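Local coordinates for TIR-like domain-containing protein (Prevotella corporis, PDB 7EBD) that is a bacterial STING-family protein of two subunits that holds the bound ligand C2E in a pocket between them, at residues A[10-15]-A[142-147]; A[17-22]-A[45-50]. One frame throughout, in Å; residues are numbered along the deposited sequence.

In the fold
Helix 6-28 supplies one side of both contacts, whose centres lie about 9 Å apart. Along the chain 10-15 and 17-22 come first, then 45-50 on strand 42-47, and finally 142-147 at the end of helix 124-146, so both segments of interaction 2 fall between those of interaction 1 in sequence. Interaction 1 is helix against helix; interaction 2 lays the same helix on the mixed sheet, nearer the centre of the chain. The two meet where Y14 CE2 packs 3.4 Å from V19 CG2, and F15 O probably accepts a hydrogen bond from K20 N. Both touch C2E, so the helix that lines the pocket is fixed to a helix and to the sheet.

Interaction 1. Residues A[10-15]-A[142-147]. With C2E (9,9'-[(2R,3R,3aS,5S,7aR,9R,10R,10aS,12S,14aR)-3,5,10,12-tetrahydroxy-5,12-dioxidooctahydro-2H,7H-difuro[3,2-d:3',2'-j][1,3,7,9,2,8]tetraoxadiphosphacyclododecine-2,9-diyl]bis(2-amino-1,9-dihydro-6H-purin-6-one)), chain E.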
loop_
_atom_site.group_PDB
_atom_site.type_symbol
_atom_site.label_atom_id
_atom_site.label_comp_id
_atom_site.label_asym_id
_atom_site.label_seq_id
_atom_site.Cartn_x
_atom_site.Cartn_y
_atom_site.Cartn_z
ATOM N N ILE A 10 7.305 -6.695 2.342
ATOM C CA ILE A 10 6.216 -5.874 2.862
ATOM C C ILE A 10 6.769 -4.641 3.564
ATOM O O ILE A 10 6.270 -3.524 3.379
ATOM C CB ILE A 10 5.320 -6.709 3.797
ATOM C CG1 ILE A 10 4.506 -7.725 2.992
ATOM C CG2 ILE A 10 4.400 -5.810 4.605
ATOM C CD1 ILE A 10 3.520 -7.098 2.037
ATOM N N ALA A 11 7.812 -4.822 4.377
ATOM C CA ALA A 11 8.426 -3.690 5.061
ATOM C C ALA A 11 9.033 -2.710 4.069
ATOM O O ALA A 11 8.912 -1.492 4.238
ATOM C CB ALA A 11 9.483 -4.187 6.046
ATOM N N ILE A 12 9.683 -3.221 3.020
ATOM C CA ILE A 12 10.287 -2.334 2.028
ATOM C C ILE A 12 9.212 -1.533 1.302
ATOM O O ILE A 12 9.358 -0.322 1.089
ATOM C CB ILE A 12 11.155 -3.135 1.041
ATOM C CG1 ILE A 12 12.289 -3.848 1.775
ATOM C CG2 ILE A 12 11.730 -2.213 -0.015
ATOM C CD1 ILE A 12 13.136 -4.720 0.875
ATOM N N SER A 13 8.119 -2.192 0.904
ATOM C CA SER A 13 7.038 -1.486 0.222
ATOM C C SER A 13 6.391 -0.453 1.134
ATOM O O SER A 13 6.084 0.664 0.699
ATOM C CB SER A 13 5.991 -2.481 -0.281
ATOM O OG SER A 13 6.483 -3.237 -1.371
ATOM N N TYR A 14 6.194 -0.801 2.408
ATOM C CA TYR A 14 5.605 0.138 3.356
ATOM C C TYR A 14 6.510 1.343 3.574
ATOM O O TYR A 14 6.031 2.480 3.669
ATOM C CB TYR A 14 5.325 -0.585 4.675
ATOM C CG TYR A 14 4.716 0.274 5.760
ATOM C CD1 TYR A 14 3.475 0.872 5.586
ATOM C CD2 TYR A 14 5.372 0.464 6.970
ATOM C CE1 TYR A 14 2.911 1.650 6.580
ATOM C CE2 TYR A 14 4.814 1.238 7.972
ATOM C CZ TYR A 14 3.585 1.832 7.769
ATOM O OH TYR A 14 3.026 2.604 8.762
ATOM N N PHE A 15 7.824 1.120 3.634
ATOM C CA PHE A 15 8.756 2.226 3.826
ATOM C C PHE A 15 8.813 3.121 2.594
ATOM O O PHE A 15 8.790 4.352 2.714
ATOM C CB PHE A 15 10.143 1.678 4.164
ATOM C CG PHE A 15 11.204 2.735 4.291
ATOM C CD1 PHE A 15 11.378 3.424 5.480
ATOM C CD2 PHE A 15 12.034 3.036 3.221
ATOM C CE1 PHE A 15 12.355 4.396 5.598
ATOM C CE2 PHE A 15 13.011 4.008 3.332
ATOM C CZ PHE A 15 13.172 4.688 4.522
ATOM N N GLN A 142 12.909 -0.934 10.871
ATOM C CA GLN A 142 13.825 -0.151 11.692
ATOM C C GLN A 142 15.161 0.051 10.988
ATOM O O GLN A 142 15.750 1.136 11.061
ATOM C CB GLN A 142 14.029 -0.832 13.045
ATOM C CG GLN A 142 14.797 0.009 14.047
ATOM C CD GLN A 142 14.033 1.254 14.452
ATOM O OE1 GLN A 142 13.022 1.173 15.149
ATOM N NE2 GLN A 142 14.510 2.413 14.013
ATOM N N LEU A 143 15.653 -0.983 10.298
ATOM C CA LEU A 143 16.892 -0.838 9.541
ATOM C C LEU A 143 16.742 0.196 8.433
ATOM O O LEU A 143 17.657 0.993 8.191
ATOM C CB LEU A 143 17.318 -2.188 8.961
ATOM C CG LEU A 143 17.802 -3.245 9.956
ATOM C CD1 LEU A 143 18.065 -4.569 9.255
ATOM C CD2 LEU A 143 19.052 -2.765 10.677
ATOM N N LEU A 144 15.591 0.209 7.757
ATOM C CA LEU A 144 15.365 1.207 6.715
ATOM C C LEU A 144 15.227 2.605 7.307
ATOM O O LEU A 144 15.678 3.588 6.705
ATOM C CB LEU A 144 14.127 0.844 5.895
ATOM C CG LEU A 144 14.225 -0.446 5.080
ATOM C CD1 LEU A 144 12.902 -0.754 4.397
ATOM C CD2 LEU A 144 15.348 -0.349 4.058
ATOM N N ILE A 145 14.612 2.712 8.487
ATOM C CA ILE A 145 14.468 4.007 9.144
ATOM C C ILE A 145 15.830 4.557 9.549
ATOM O O ILE A 145 16.106 5.752 9.388
ATOM C CB ILE A 145 13.523 3.883 10.354
ATOM C CG1 ILE A 145 12.077 3.710 9.888
ATOM C CG2 ILE A 145 13.659 5.086 11.276
ATOM C CD1 ILE A 145 11.139 3.222 10.971
ATOM N N ASN A 146 16.709 3.691 10.065
ATOM C CA ASN A 146 18.014 4.149 10.530
ATOM C C ASN A 146 18.884 4.648 9.384
ATOM O O ASN A 146 19.764 5.488 9.599
ATOM C CB ASN A 146 18.725 3.028 11.286
ATOM C CG ASN A 146 18.035 2.675 12.588
ATOM O OD1 ASN A 146 17.285 3.479 13.143
ATOM N ND2 ASN A 146 18.288 1.470 13.085
ATOM N N GLU A 147 18.663 4.148 8.171
ATOM C CA GLU A 147 19.443 4.554 7.009
ATOM C C GLU A 147 18.865 5.775 6.306
ATOM O O GLU A 147 19.331 6.129 5.219
ATOM C CB GLU A 147 19.558 3.389 6.022
ATOM C CG GLU A 147 20.372 2.220 6.552
ATOM C CD GLU A 147 20.359 1.025 5.621
ATOM O OE1 GLU A 147 19.928 -0.067 6.051
ATOM O OE2 GLU A 147 20.770 1.179 4.453
HETATM P P1 C2E E . 1.736 1.278 -1.806
HETATM O O2P C2E E . 1.503 2.548 -2.588
HETATM O O1P C2E E . 3.181 0.933 -2.050
HETATM O "O5'" C2E E . 1.649 1.467 -0.180
HETATM C "C5'" C2E E . 2.199 0.464 0.617
HETATM C "C4'" C2E E . 1.635 0.599 2.059
HETATM O "O4'" C2E E . 1.999 1.743 2.569
HETATM C "C3'" C2E E . 0.091 0.633 2.038
HETATM O "O3'" C2E E . -0.390 -0.623 2.148
HETATM C "C2'" C2E E . -0.235 1.468 3.289
HETATM O "O2'" C2E E . -0.179 0.616 4.515
HETATM C "C1'" C2E E . 0.720 2.361 3.351
HETATM N N9 C2E E . 0.299 3.588 2.733
HETATM C C8 C2E E . 0.551 3.895 1.452
HETATM N N7 C2E E . -0.012 5.110 1.278
HETATM C C5 C2E E . -0.576 5.498 2.430
HETATM C C6 C2E E . -1.345 6.764 2.831
HETATM O O6 C2E E . -1.532 7.626 2.043
HETATM N N1 C2E E . -1.841 6.905 4.164
HETATM C C2 C2E E . -1.622 5.863 5.131
HETATM N N2 C2E E . -2.124 6.003 6.484
HETATM N N3 C2E E . -0.890 4.658 4.750
HETATM C C4 C2E E . -0.376 4.523 3.362
HETATM P P11 C2E E . -1.986 -0.749 1.692
HETATM O O21 C2E E . -2.978 0.034 2.519
HETATM O O11 C2E E . -2.354 -2.199 1.902
HETATM O O5A C2E E . -2.021 -0.482 0.065
HETATM C C5A C2E E . -1.471 -1.563 -0.638
HETATM C C4A C2E E . -1.389 -1.231 -2.077
HETATM O O4A C2E E . -2.583 -1.050 -2.574
HETATM C C3A C2E E . -0.572 0.218 -2.305
HETATM O O3A C2E E . 0.906 -0.035 -2.376
HETATM C C2A C2E E . -0.977 0.655 -3.373
HETATM O O2A C2E E . -0.257 0.017 -4.530
HETATM C C1A C2E E . -2.530 0.208 -3.406
HETATM N N91 C2E E . -3.278 1.144 -2.878
HETATM C C81 C2E E . -3.758 1.280 -1.627
HETATM N N71 C2E E . -4.474 2.420 -1.602
HETATM C C51 C2E E . -4.430 2.960 -2.816
HETATM C C61 C2E E . -5.052 4.236 -3.378
HETATM O O61 C2E E . -5.704 4.932 -2.680
HETATM N N11 C2E E . -4.843 4.592 -4.746
HETATM C C21 C2E E . -4.045 3.743 -5.593
HETATM N N21 C2E E . -3.831 4.104 -6.983
HETATM N N31 C2E E . -3.454 2.525 -5.052
HETATM C C41 C2E E . -3.679 2.161 -3.624
#
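A11 begins a buried helix-helix packing contact in the prokaryotic STING domain, its carbonyl O lying 4.1 Å from L144 CD1. Helix 6-28 and the end of helix 124-146 run in broadly the same direction here, their local axes inclined by 39° and 10.3 Å apart at closest approach. At I12 the same methyl of L144 is met again: the I12 side chain crosses that of L144 at about a right angle, with I12 CG1 4.1 Å from L144 CD1. S13 turns from this interface to the second subunit, where its OG is hydrogen-bonded to I103 O of that chain. Y14 serves the ligand pocket; C2E approaches the edge of its ring, with CD1 3.5 Å from O4' of the sugar, while its OH is hydrogen-bonded to D99 OD2. Successive residues of the helix thus face helix 124-146, the second subunit and the ligand. F15 makes the largest contribution from 10-15, and meets L144, the residue of 142-147 most involved. With CG anti to the backbone N (chi1 176°), the ring extends toward helix 124-146, where C151 of helix 149-154 also touches it. L144 CD1 packs 3.7 Å from F15 CB, and F15 CE1 is 4.4 Å from I145 CG1. The interaction across the ring face is CH-pi: L144 CB sits 3.8 Å from the F15 centroid, 10° off the ring normal.

Interaction 2. Residues A[17-22]-A[45-50]; sequences GFVKLA and LYIKMP. With C2E (9,9'-[(2R,3R,3aS,5S,7aR,9R,10R,10aS,12S,14aR)-3,5,10,12-tetrahydroxy-5,12-dioxidooctahydro-2H,7H-difuro[3,2-d:3',2'-j][1,3,7,9,2,8]tetraoxadiphosphacyclododecine-2,9-diyl]bis(2-amino-1,9-dihydro-6H-purin-6-one)), chain E.
L45 CD2 is the hub of this apolar helix-on-sheet contact, with A22 CB 3.8 Å away and F18 CE2 and V19 CG1 somewhat further off. The L45 side chain reaches the helix with CG anti to the backbone N (chi1 170°), and its CD2 methyl meets the F18 ring obliquely. Two residues further along the strand, I47 curls its end nearer to the helix than its CB suggests, bringing CD1 to 4.2 Å from V19 CG2. No hydrogen bond crosses between the segments, and the contacts between them are all between apolar side chains.

F18 also belongs to the C2E pocket. The purine lies over one face of its ring, with F18 CE1 3.5 Å from C2 of the ligand and N3 above the face. The ring therefore ties the ligand to the apolar layer beneath helix 6-28, and the ring of Y14 meets it at about 30°. G17, without a side chain, passes with CA 4.2 Å from the phosphate oxygen O1P, and its carbonyl O is 3.5 Å from C8. A wider pi-type turn at 17-19 carries these two pocket residues.

Backbone hydrogen bonds join L45 to E156 and Y46 to V97, so strand 42-47 is held between strands 155-157 and 94-99, while segment 17-22 of helix 6-28 runs at 158° to strand 45-47, close to antiparallel, and I26 from the later part of the helix also covers L45.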
loop_
_atom_site.group_PDB
_atom_site.type_symbol
_atom_site.label_atom_id
_atom_site.label_comp_id
_atom_site.label_asym_id
_atom_site.label_seq_id
_atom_site.Cartn_x
_atom_site.Cartn_y
_atom_site.Cartn_z
ATOM N N GLY A 17 6.558 3.480 0.167
ATOM C CA GLY A 17 5.291 4.078 -0.190
ATOM C C GLY A 17 4.625 4.929 0.864
ATOM O O GLY A 17 3.563 5.498 0.593
ATOM N N PHE A 18 5.197 5.047 2.062
ATOM C CA PHE A 18 4.538 5.820 3.108
ATOM C C PHE A 18 5.513 6.438 4.103
ATOM O O PHE A 18 5.559 7.665 4.247
ATOM C CB PHE A 18 3.528 4.946 3.856
ATOM C CG PHE A 18 2.941 5.608 5.068
ATOM C CD1 PHE A 18 2.008 6.624 4.934
ATOM C CD2 PHE A 18 3.325 5.220 6.341
ATOM C CE1 PHE A 18 1.468 7.242 6.048
ATOM C CE2 PHE A 18 2.790 5.832 7.458
ATOM C CZ PHE A 18 1.859 6.845 7.313
ATOM N N VAL A 19 6.292 5.601 4.793
ATOM C CA VAL A 19 7.105 6.078 5.913
ATOM C C VAL A 19 8.105 7.129 5.447
ATOM O O VAL A 19 8.252 8.189 6.066
ATOM C CB VAL A 19 7.813 4.900 6.603
ATOM C CG1 VAL A 19 8.728 5.407 7.709
ATOM C CG2 VAL A 19 6.793 3.929 7.159
ATOM N N LYS A 20 8.817 6.843 4.355
ATOM C CA LYS A 20 9.819 7.779 3.853
ATOM C C LYS A 20 9.184 9.107 3.460
ATOM O O LYS A 20 9.681 10.181 3.823
ATOM C CB LYS A 20 10.564 7.150 2.674
ATOM C CG LYS A 20 11.707 7.987 2.128
ATOM C CD LYS A 20 12.547 7.184 1.147
ATOM C CE LYS A 20 11.714 6.677 -0.019
ATOM N NZ LYS A 20 11.368 7.763 -0.978
ATOM N N LEU A 21 8.068 9.051 2.729
ATOM C CA LEU A 21 7.398 10.274 2.296
ATOM C C LEU A 21 6.849 11.055 3.484
ATOM O O LEU A 21 6.937 12.288 3.517
ATOM C CB LEU A 21 6.273 9.931 1.319
ATOM C CG LEU A 21 6.606 8.962 0.182
ATOM C CD1 LEU A 21 5.359 8.639 -0.631
ATOM C CD2 LEU A 21 7.705 9.525 -0.707
ATOM N N ALA A 22 6.284 10.353 4.471
ATOM C CA ALA A 22 5.752 11.033 5.648
ATOM C C ALA A 22 6.860 11.707 6.449
ATOM O O ALA A 22 6.697 12.844 6.908
ATOM C CB ALA A 22 4.982 10.042 6.522
ATOM N N LEU A 45 6.177 10.580 13.767
ATOM C CA LEU A 45 5.373 9.530 13.155
ATOM C C LEU A 45 5.557 8.252 13.959
ATOM O O LEU A 45 6.682 7.767 14.111
ATOM C CB LEU A 45 5.772 9.309 11.695
ATOM C CG LEU A 45 5.171 8.074 11.017
ATOM C CD1 LEU A 45 3.650 8.157 10.981
ATOM C CD2 LEU A 45 5.737 7.891 9.614
ATOM N N TYR A 46 4.455 7.712 14.471
ATOM C CA TYR A 46 4.465 6.513 15.296
ATOM C C TYR A 46 3.810 5.374 14.529
ATOM O O TYR A 46 2.651 5.487 14.105
ATOM C CB TYR A 46 3.750 6.751 16.627
ATOM C CG TYR A 46 4.434 7.772 17.506
ATOM C CD1 TYR A 46 5.590 7.448 18.206
ATOM C CD2 TYR A 46 3.924 9.057 17.640
ATOM C CE1 TYR A 46 6.222 8.377 19.013
ATOM C CE2 TYR A 46 4.549 9.993 18.445
ATOM C CZ TYR A 46 5.698 9.648 19.127
ATOM O OH TYR A 46 6.322 10.574 19.931
ATOM N N ILE A 47 4.555 4.289 14.349
ATOM C CA ILE A 47 4.063 3.097 13.673
ATOM C C ILE A 47 3.499 2.161 14.732
ATOM O O ILE A 47 4.220 1.730 15.639
ATOM C CB ILE A 47 5.177 2.411 12.869
ATOM C CG1 ILE A 47 5.938 3.433 12.020
ATOM C CG2 ILE A 47 4.597 1.310 11.993
ATOM C CD1 ILE A 47 5.081 4.168 11.015
ATOM N N LYS A 48 2.215 1.842 14.620
ATOM C CA LYS A 48 1.526 0.999 15.589
ATOM C C LYS A 48 1.316 -0.382 14.984
ATOM O O LYS A 48 0.659 -0.515 13.947
ATOM C CB LYS A 48 0.190 1.618 15.998
ATOM C CG LYS A 48 -0.655 0.727 16.893
ATOM C CD LYS A 48 -0.010 0.533 18.254
ATOM C CE LYS A 48 -0.864 -0.351 19.147
ATOM N NZ LYS A 48 -0.248 -0.537 20.490
HETATM N N MSE A 49 1.875 -1.399 15.631
HETATM C CA MSE A 49 1.676 -2.778 15.205
HETATM C C MSE A 49 0.383 -3.325 15.792
HETATM O O MSE A 49 0.002 -2.956 16.902
HETATM C CB MSE A 49 2.856 -3.656 15.632
HETATM C CG MSE A 49 4.200 -3.182 15.116
HETATM SE SE MSE A 49 4.289 -3.226 13.174
HETATM C CE MSE A 49 4.271 -5.151 12.907
ATOM N N PRO A 50 -0.307 -4.183 15.045
ATOM C CA PRO A 50 -1.485 -4.854 15.606
ATOM C C PRO A 50 -1.080 -5.773 16.748
ATOM O O PRO A 50 -0.005 -6.377 16.735
ATOM C CB PRO A 50 -2.049 -5.646 14.421
ATOM C CG PRO A 50 -1.414 -5.053 13.206
ATOM C CD PRO A 50 -0.075 -4.552 13.640
HETATM P P1 C2E E . 1.736 1.278 -1.806
HETATM O O2P C2E E . 1.503 2.548 -2.588
HETATM O O1P C2E E . 3.181 0.933 -2.050
HETATM O "O5'" C2E E . 1.649 1.467 -0.180
HETATM C "C5'" C2E E . 2.199 0.464 0.617
HETATM C "C4'" C2E E . 1.635 0.599 2.059
HETATM O "O4'" C2E E . 1.999 1.743 2.569
HETATM C "C3'" C2E E . 0.091 0.633 2.038
HETATM O "O3'" C2E E . -0.390 -0.623 2.148
HETATM C "C2'" C2E E . -0.235 1.468 3.289
HETATM O "O2'" C2E E . -0.179 0.616 4.515
HETATM C "C1'" C2E E . 0.720 2.361 3.351
HETATM N N9 C2E E . 0.299 3.588 2.733
HETATM C C8 C2E E . 0.551 3.895 1.452
HETATM N N7 C2E E . -0.012 5.110 1.278
HETATM C C5 C2E E . -0.576 5.498 2.430
HETATM C C6 C2E E . -1.345 6.764 2.831
HETATM O O6 C2E E . -1.532 7.626 2.043
HETATM N N1 C2E E . -1.841 6.905 4.164
HETATM C C2 C2E E . -1.622 5.863 5.131
HETATM N N2 C2E E . -2.124 6.003 6.484
HETATM N N3 C2E E . -0.890 4.658 4.750
HETATM C C4 C2E E . -0.376 4.523 3.362
HETATM P P11 C2E E . -1.986 -0.749 1.692
HETATM O O21 C2E E . -2.978 0.034 2.519
HETATM O O11 C2E E . -2.354 -2.199 1.902
HETATM O O5A C2E E . -2.021 -0.482 0.065
HETATM C C5A C2E E . -1.471 -1.563 -0.638
HETATM C C4A C2E E . -1.389 -1.231 -2.077
HETATM O O4A C2E E . -2.583 -1.050 -2.574
HETATM C C3A C2E E . -0.572 0.218 -2.305
HETATM O O3A C2E E . 0.906 -0.035 -2.376
HETATM C C2A C2E E . -0.977 0.655 -3.373
HETATM O O2A C2E E . -0.257 0.017 -4.530
HETATM C C1A C2E E . -2.530 0.208 -3.406
HETATM N N91 C2E E . -3.278 1.144 -2.878
HETATM C C81 C2E E . -3.758 1.280 -1.627
HETATM N N71 C2E E . -4.474 2.420 -1.602
HETATM C C51 C2E E . -4.430 2.960 -2.816
HETATM C C61 C2E E . -5.052 4.236 -3.378
HETATM O O61 C2E E . -5.704 4.932 -2.680
HETATM N N11 C2E E . -4.843 4.592 -4.746
HETATM C C21 C2E E . -4.045 3.743 -5.593
HETATM N N21 C2E E . -3.831 4.104 -6.983
HETATM N N31 C2E E . -3.454 2.525 -5.052
HETATM C C41 C2E E . -3.679 2.161 -3.624
#